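Local coordinates for thymidylate synthase thyX (Helicobacter pylori, PDB 3N3Y) that catalyses FAD-dependent thymidylate synthesis, converting dUMP to dTMP, probably with methylenetetrahydrofolate as methyl donor and NADPH as reductant, at the interface of chains A and B and the interface of chains A and C. Sequence-based numbering; all coordinates share one arbitrary frame. Chains: chain A/B/C, Thymidylate synthase thyX.

Contacts 1 and 3 lie on the same two-fold interface of chains A and B, their centres about 23 Å apart, whereas contact 2 joins chain A to chain C. Contact 2 is about 15 Å from contact 3 and about 27 Å from contact 1. Contacts 2 and 3 share the stretch 86-87, but A:Ser87 does the work in contact 2 and the carbonyl of B:Ala86 in contact 3, so neighbouring residues of one segment face different subunits. The centre of contact 3 is about 12 Å from B:Arg182, the predicted catalytic arginine. Contact 1 joins 3-10 helix 155-157 and the loop after it to the same loop of the partner.

Contact 1: the interface of chains A and B. Residues chain A 155-156, 158, 160; chain B 158-161.
This homodimeric interface, one of those that build the ThyX tetramer, joins 3-10 helix 155-157 and the following loop of chain A to loop residues 158-161 of chain B, mainly through backbone bonds of A:Met158, A:Glu160 and their counterparts. The exchange is reciprocal: B:Glu160 N donates to A:Met158 O at 2.9 Å, and A:Glu160 N donates to B:Met158 O at 2.8 Å. The hydroxyl OG of B:Ser161 gives a hydrogen bond of 3.1 Å to A:Tyr156 O, approaching 24° from the carbonyl plane. B:Ser161 CB also meets the edge of the A:Tyr156 ring, in its plane, 3.9 Å from CD2. Each methionine runs alongside the opposite glutamate, both side chains heading the same way. The methyl CE of A:Met158 lies 3.6 Å from the carboxylate carbon CD of B:Glu160; its CG is anti to the backbone N (chi1 174°), and a bend at chi3 turns the methyl group onto that carboxylate. In the twin pair, B:Met158 CE is 3.8 Å from A:Glu160 CD. The two carboxylates are turned 49° against each other, with A:Glu160 OE2 and B:Glu160 OE2 4.1 Å apart, which could raise the proton affinity of one of them. A long salt bridge, 4.0 Å from A:Lys155 NZ to B:Glu160 OE1, may offset this. Because A:Lys155 belongs to a dUMP site shared between subunits, the contact probably helps to position that lysine while holding the dimer together.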
loop_
_atom_site.group_PDB
_atom_site.type_symbol
_atom_site.label_atom_id
_atom_site.label_comp_id
_atom_site.label_asym_id
_atom_site.label_seq_id
_atom_site.Cartn_x
_atom_site.Cartn_y
_atom_site.Cartn_z
ATOM N N LYS A 155 -16.451 2.405 -26.616
ATOM C CA LYS A 155 -15.819 3.244 -25.587
ATOM C C LYS A 155 -14.559 4.007 -26.064
ATOM O O LYS A 155 -14.194 5.011 -25.471
ATOM C CB LYS A 155 -15.530 2.437 -24.307
ATOM C CG LYS A 155 -14.412 1.409 -24.457
ATOM C CD LYS A 155 -14.311 0.488 -23.244
ATOM C CE LYS A 155 -13.204 0.928 -22.277
ATOM N NZ LYS A 155 -13.532 2.198 -21.571
ATOM N N TYR A 156 -13.925 3.540 -27.141
ATOM C CA TYR A 156 -12.795 4.231 -27.769
ATOM C C TYR A 156 -13.137 5.608 -28.345
ATOM O O TYR A 156 -12.260 6.454 -28.508
ATOM C CB TYR A 156 -12.131 3.337 -28.830
ATOM C CG TYR A 156 -11.280 2.305 -28.145
ATOM C CD1 TYR A 156 -11.865 1.184 -27.556
ATOM C CD2 TYR A 156 -9.902 2.481 -28.009
ATOM C CE1 TYR A 156 -11.099 0.243 -26.868
ATOM C CE2 TYR A 156 -9.127 1.547 -27.322
ATOM C CZ TYR A 156 -9.737 0.428 -26.750
ATOM O OH TYR A 156 -8.992 -0.522 -26.058
ATOM N N MET A 158 -15.319 7.661 -26.836
ATOM C CA MET A 158 -15.894 8.457 -25.769
ATOM C C MET A 158 -14.973 9.615 -25.341
ATOM O O MET A 158 -13.767 9.435 -25.191
ATOM C CB MET A 158 -16.210 7.534 -24.597
ATOM C CG MET A 158 -16.687 8.200 -23.335
ATOM S SD MET A 158 -17.069 6.935 -22.108
ATOM C CE MET A 158 -15.491 6.097 -22.004
ATOM N N GLU A 160 -13.326 12.459 -22.774
ATOM C CA GLU A 160 -12.962 12.440 -21.356
ATOM C C GLU A 160 -13.942 13.199 -20.462
ATOM O O GLU A 160 -13.965 12.984 -19.262
ATOM C CB GLU A 160 -11.553 12.989 -21.154
ATOM C CG GLU A 160 -10.510 12.263 -21.958
ATOM C CD GLU A 160 -9.545 11.503 -21.081
ATOM O OE1 GLU A 160 -9.062 12.101 -20.089
ATOM O OE2 GLU A 160 -9.264 10.321 -21.391
ATOM N N MET B 158 -11.119 15.359 -25.540
ATOM C CA MET B 158 -10.207 14.327 -26.000
ATOM C C MET B 158 -10.880 12.954 -25.930
ATOM O O MET B 158 -11.556 12.651 -24.953
ATOM C CB MET B 158 -8.936 14.364 -25.153
ATOM C CG MET B 158 -7.987 13.214 -25.352
ATOM S SD MET B 158 -6.419 13.494 -24.505
ATOM C CE MET B 158 -6.930 13.725 -22.801
ATOM N N PRO B 159 -10.717 12.128 -26.988
ATOM C CA PRO B 159 -11.263 10.764 -26.996
ATOM C C PRO B 159 -10.373 9.780 -26.251
ATOM O O PRO B 159 -9.150 9.918 -26.210
ATOM C CB PRO B 159 -11.283 10.405 -28.489
ATOM C CG PRO B 159 -10.111 11.120 -29.037
ATOM C CD PRO B 159 -10.038 12.443 -28.256
ATOM N N GLU B 160 -10.988 8.758 -25.686
ATOM C CA GLU B 160 -10.243 7.813 -24.878
ATOM C C GLU B 160 -9.271 6.947 -25.687
ATOM O O GLU B 160 -8.391 6.282 -25.117
ATOM C CB GLU B 160 -11.194 6.992 -24.002
ATOM C CG GLU B 160 -11.819 7.836 -22.872
ATOM C CD GLU B 160 -12.021 7.063 -21.564
ATOM O OE1 GLU B 160 -11.868 5.815 -21.569
ATOM O OE2 GLU B 160 -12.334 7.708 -20.528
ATOM N N SER B 161 -9.401 6.983 -27.008
ATOM C CA SER B 161 -8.471 6.270 -27.882
ATOM C C SER B 161 -7.149 7.023 -28.003
ATOM O O SER B 161 -6.221 6.548 -28.632
ATOM C CB SER B 161 -9.071 6.089 -29.273
ATOM O OG SER B 161 -9.567 7.326 -29.742
#

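Contact 2: the interface of chains A and C. Residues chain A 64, 86-88; chain C 61-62.
The backbone of A:Ser87 is extended (psi 132°) where it begins strand 87-90, and it faces C:Glu61 and C:His62 at the C-terminal end of 3-10 helix 54-62. A:Ser87 lies within the RHRX7S signature of the ThyX family, and C:Glu61 is an FAD-binding residue, so a side chain of the cofactor site is held here by a neighbouring subunit. The serine hydroxyl OG donates a hydrogen bond of 2.8 Å to the carboxylate oxygen C:Glu61 OE1, using the anti lone pair of that oxygen, away from OE2. The glutamate chain is extended (chi2 177°), and the near-eclipsed carboxylate brings OE1 back over the CB side, so that OE1 and CB both face the hydroxyl. A:Ser87 OG is 3.2 Å from C:Glu61 CB, the root of the acidic side chain, and the two CB atoms of A:Ser87 and C:Glu61 pack at 3.8 Å. A second bond grips the backbone of the same residue: the phenol OH of A:Tyr64 donates to C:Glu61 O at 2.9 Å, from above the carbonyl plane, 36° out of it. The tyrosine ring turns an edge toward the next residue, with C:His62 O in the ring plane, 3.5 Å from CE2. Next to the strand, the imidazole carbon C:His62 CE1 makes an apolar contact of 4.0 Å with A:Ser87 CB and lies 3.5 Å from A:Ser87 O, so the ring rests against the strand backbone.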
loop_
_atom_site.group_PDB
_atom_site.type_symbol
_atom_site.label_atom_id
_atom_site.label_comp_id
_atom_site.label_asym_id
_atom_site.label_seq_id
_atom_site.Cartn_x
_atom_site.Cartn_y
_atom_site.Cartn_z
ATOM N N TYR A 64 -12.032 6.358 8.880
ATOM C CA TYR A 64 -12.351 5.942 7.523
ATOM C C TYR A 64 -13.632 6.610 7.018
ATOM O O TYR A 64 -14.613 6.705 7.743
ATOM C CB TYR A 64 -12.593 4.445 7.519
ATOM C CG TYR A 64 -12.336 3.760 6.202
ATOM C CD1 TYR A 64 -11.131 3.942 5.531
ATOM C CD2 TYR A 64 -13.285 2.899 5.644
ATOM C CE1 TYR A 64 -10.879 3.303 4.333
ATOM C CE2 TYR A 64 -13.046 2.247 4.438
ATOM C CZ TYR A 64 -11.831 2.450 3.790
ATOM O OH TYR A 64 -11.561 1.803 2.601
ATOM N N ALA A 86 -6.492 4.261 -1.260
ATOM C CA ALA A 86 -7.926 4.475 -1.227
ATOM C C ALA A 86 -8.602 3.302 -1.929
ATOM O O ALA A 86 -7.943 2.511 -2.586
ATOM C CB ALA A 86 -8.285 5.796 -1.902
ATOM N N SER A 87 -9.917 3.201 -1.778
ATOM C CA SER A 87 -10.710 2.155 -2.403
ATOM C C SER A 87 -11.767 2.798 -3.296
ATOM O O SER A 87 -12.448 3.728 -2.878
ATOM C CB SER A 87 -11.388 1.301 -1.339
ATOM O OG SER A 87 -10.434 0.779 -0.453
ATOM N N LEU A 88 -11.887 2.306 -4.526
ATOM C CA LEU A 88 -12.839 2.843 -5.498
ATOM C C LEU A 88 -13.678 1.718 -6.068
ATOM O O LEU A 88 -13.142 0.653 -6.380
ATOM C CB LEU A 88 -12.111 3.475 -6.675
ATOM C CG LEU A 88 -11.150 4.606 -6.422
ATOM C CD1 LEU A 88 -9.831 4.068 -5.904
ATOM C CD2 LEU A 88 -10.961 5.395 -7.697
ATOM N N GLU C 61 -13.129 -3.834 0.346
ATOM C CA GLU C 61 -12.302 -2.808 0.947
ATOM C C GLU C 61 -13.095 -1.651 1.526
ATOM O O GLU C 61 -12.566 -0.895 2.340
ATOM C CB GLU C 61 -11.334 -2.250 -0.078
ATOM C CG GLU C 61 -10.322 -3.246 -0.593
ATOM C CD GLU C 61 -9.434 -2.652 -1.677
ATOM O OE1 GLU C 61 -9.452 -1.419 -1.851
ATOM O OE2 GLU C 61 -8.711 -3.412 -2.354
ATOM N N HIS C 62 -14.341 -1.478 1.090
ATOM C CA HIS C 62 -15.180 -0.404 1.630
ATOM C C HIS C 62 -15.623 -0.686 3.087
ATOM O O HIS C 62 -15.851 0.242 3.857
ATOM C CB HIS C 62 -16.385 -0.139 0.717
ATOM C CG HIS C 62 -16.011 0.328 -0.659
ATOM N ND1 HIS C 62 -15.566 1.607 -0.918
ATOM C CD2 HIS C 62 -16.007 -0.317 -1.848
ATOM C CE1 HIS C 62 -15.301 1.729 -2.204
ATOM N NE2 HIS C 62 -15.563 0.575 -2.791
#

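Contact 3: the interface of chains A and B. Residues chain A 84; chain B 84, 86-87.
Here the homodimeric interface of chains A and B closes through paired arginines, A:Arg84 and B:Arg84, which face each other near the two-fold axis and help to join two subunits of the tetramer. Both belong to the RHR part of the ThyX signature and are FAD-binding residues, so the same residue serves cofactor binding and assembly. The aliphatic roots meet first, with A:Arg84 CB 4.0 Å from B:Arg84 CB. From there the two side chains diverge in opposite directions, which carries the guanidinium groups far apart. Each lies against the partner's backbone carbonyl: A:Arg84 CD is 3.2 Å from B:Arg84 O, and B:Arg84 CD is equally 3.2 Å from A:Arg84 O, a close methylene-to-oxygen approach seen both ways. A bend about the CG-CD bond of A:Arg84 (chi3 -68°) turns its guanidinium toward the loop before strand 87-90 of chain B. There B:Ala86 O sits at the guanidinium edge, just 3° out of its plane, which suits an N-H lying in that plane. The terminal nitrogen A:Arg84 NH1 donates to B:Ala86 O at 3.0 Å, with an angle of 139° at the hydrogen.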
loop_
_atom_site.group_PDB
_atom_site.type_symbol
_atom_site.label_atom_id
_atom_site.label_comp_id
_atom_site.label_asym_id
_atom_site.label_seq_id
_atom_site.Cartn_x
_atom_site.Cartn_y
_atom_site.Cartn_z
ATOM N N ARG A 84 -3.341 6.072 -4.611
ATOM C CA ARG A 84 -3.373 4.631 -4.477
ATOM C C ARG A 84 -3.888 4.162 -3.115
ATOM O O ARG A 84 -4.408 3.045 -2.979
ATOM C CB ARG A 84 -1.980 4.060 -4.763
ATOM C CG ARG A 84 -1.570 4.247 -6.215
ATOM C CD ARG A 84 -0.098 4.091 -6.386
ATOM N NE ARG A 84 0.628 5.186 -5.754
ATOM C CZ ARG A 84 1.945 5.313 -5.806
ATOM N NH1 ARG A 84 2.659 4.408 -6.462
ATOM N NH2 ARG A 84 2.542 6.336 -5.217
ATOM N N ARG B 84 -2.797 -0.676 -7.856
ATOM C CA ARG B 84 -2.250 0.279 -6.927
ATOM C C ARG B 84 -0.824 -0.051 -6.502
ATOM O O ARG B 84 -0.051 0.855 -6.207
ATOM C CB ARG B 84 -3.186 0.391 -5.716
ATOM C CG ARG B 84 -4.486 1.110 -6.058
ATOM C CD ARG B 84 -5.582 0.843 -5.057
ATOM N NE ARG B 84 -5.918 -0.579 -5.014
ATOM C CZ ARG B 84 -6.783 -1.112 -4.163
ATOM N NH1 ARG B 84 -7.417 -0.336 -3.286
ATOM N NH2 ARG B 84 -7.029 -2.413 -4.198
ATOM N N ALA B 86 2.256 -0.506 -7.631
ATOM C CA ALA B 86 3.071 -0.292 -8.818
ATOM C C ALA B 86 3.359 1.191 -8.886
ATOM O O ALA B 86 2.706 1.971 -8.206
ATOM C CB ALA B 86 2.339 -0.755 -10.067
ATOM N N SER B 87 4.347 1.568 -9.685
ATOM C CA SER B 87 4.694 2.967 -9.877
ATOM C C SER B 87 4.567 3.321 -11.353
ATOM O O SER B 87 5.010 2.565 -12.218
ATOM C CB SER B 87 6.107 3.250 -9.378
ATOM O OG SER B 87 6.204 2.949 -7.991
#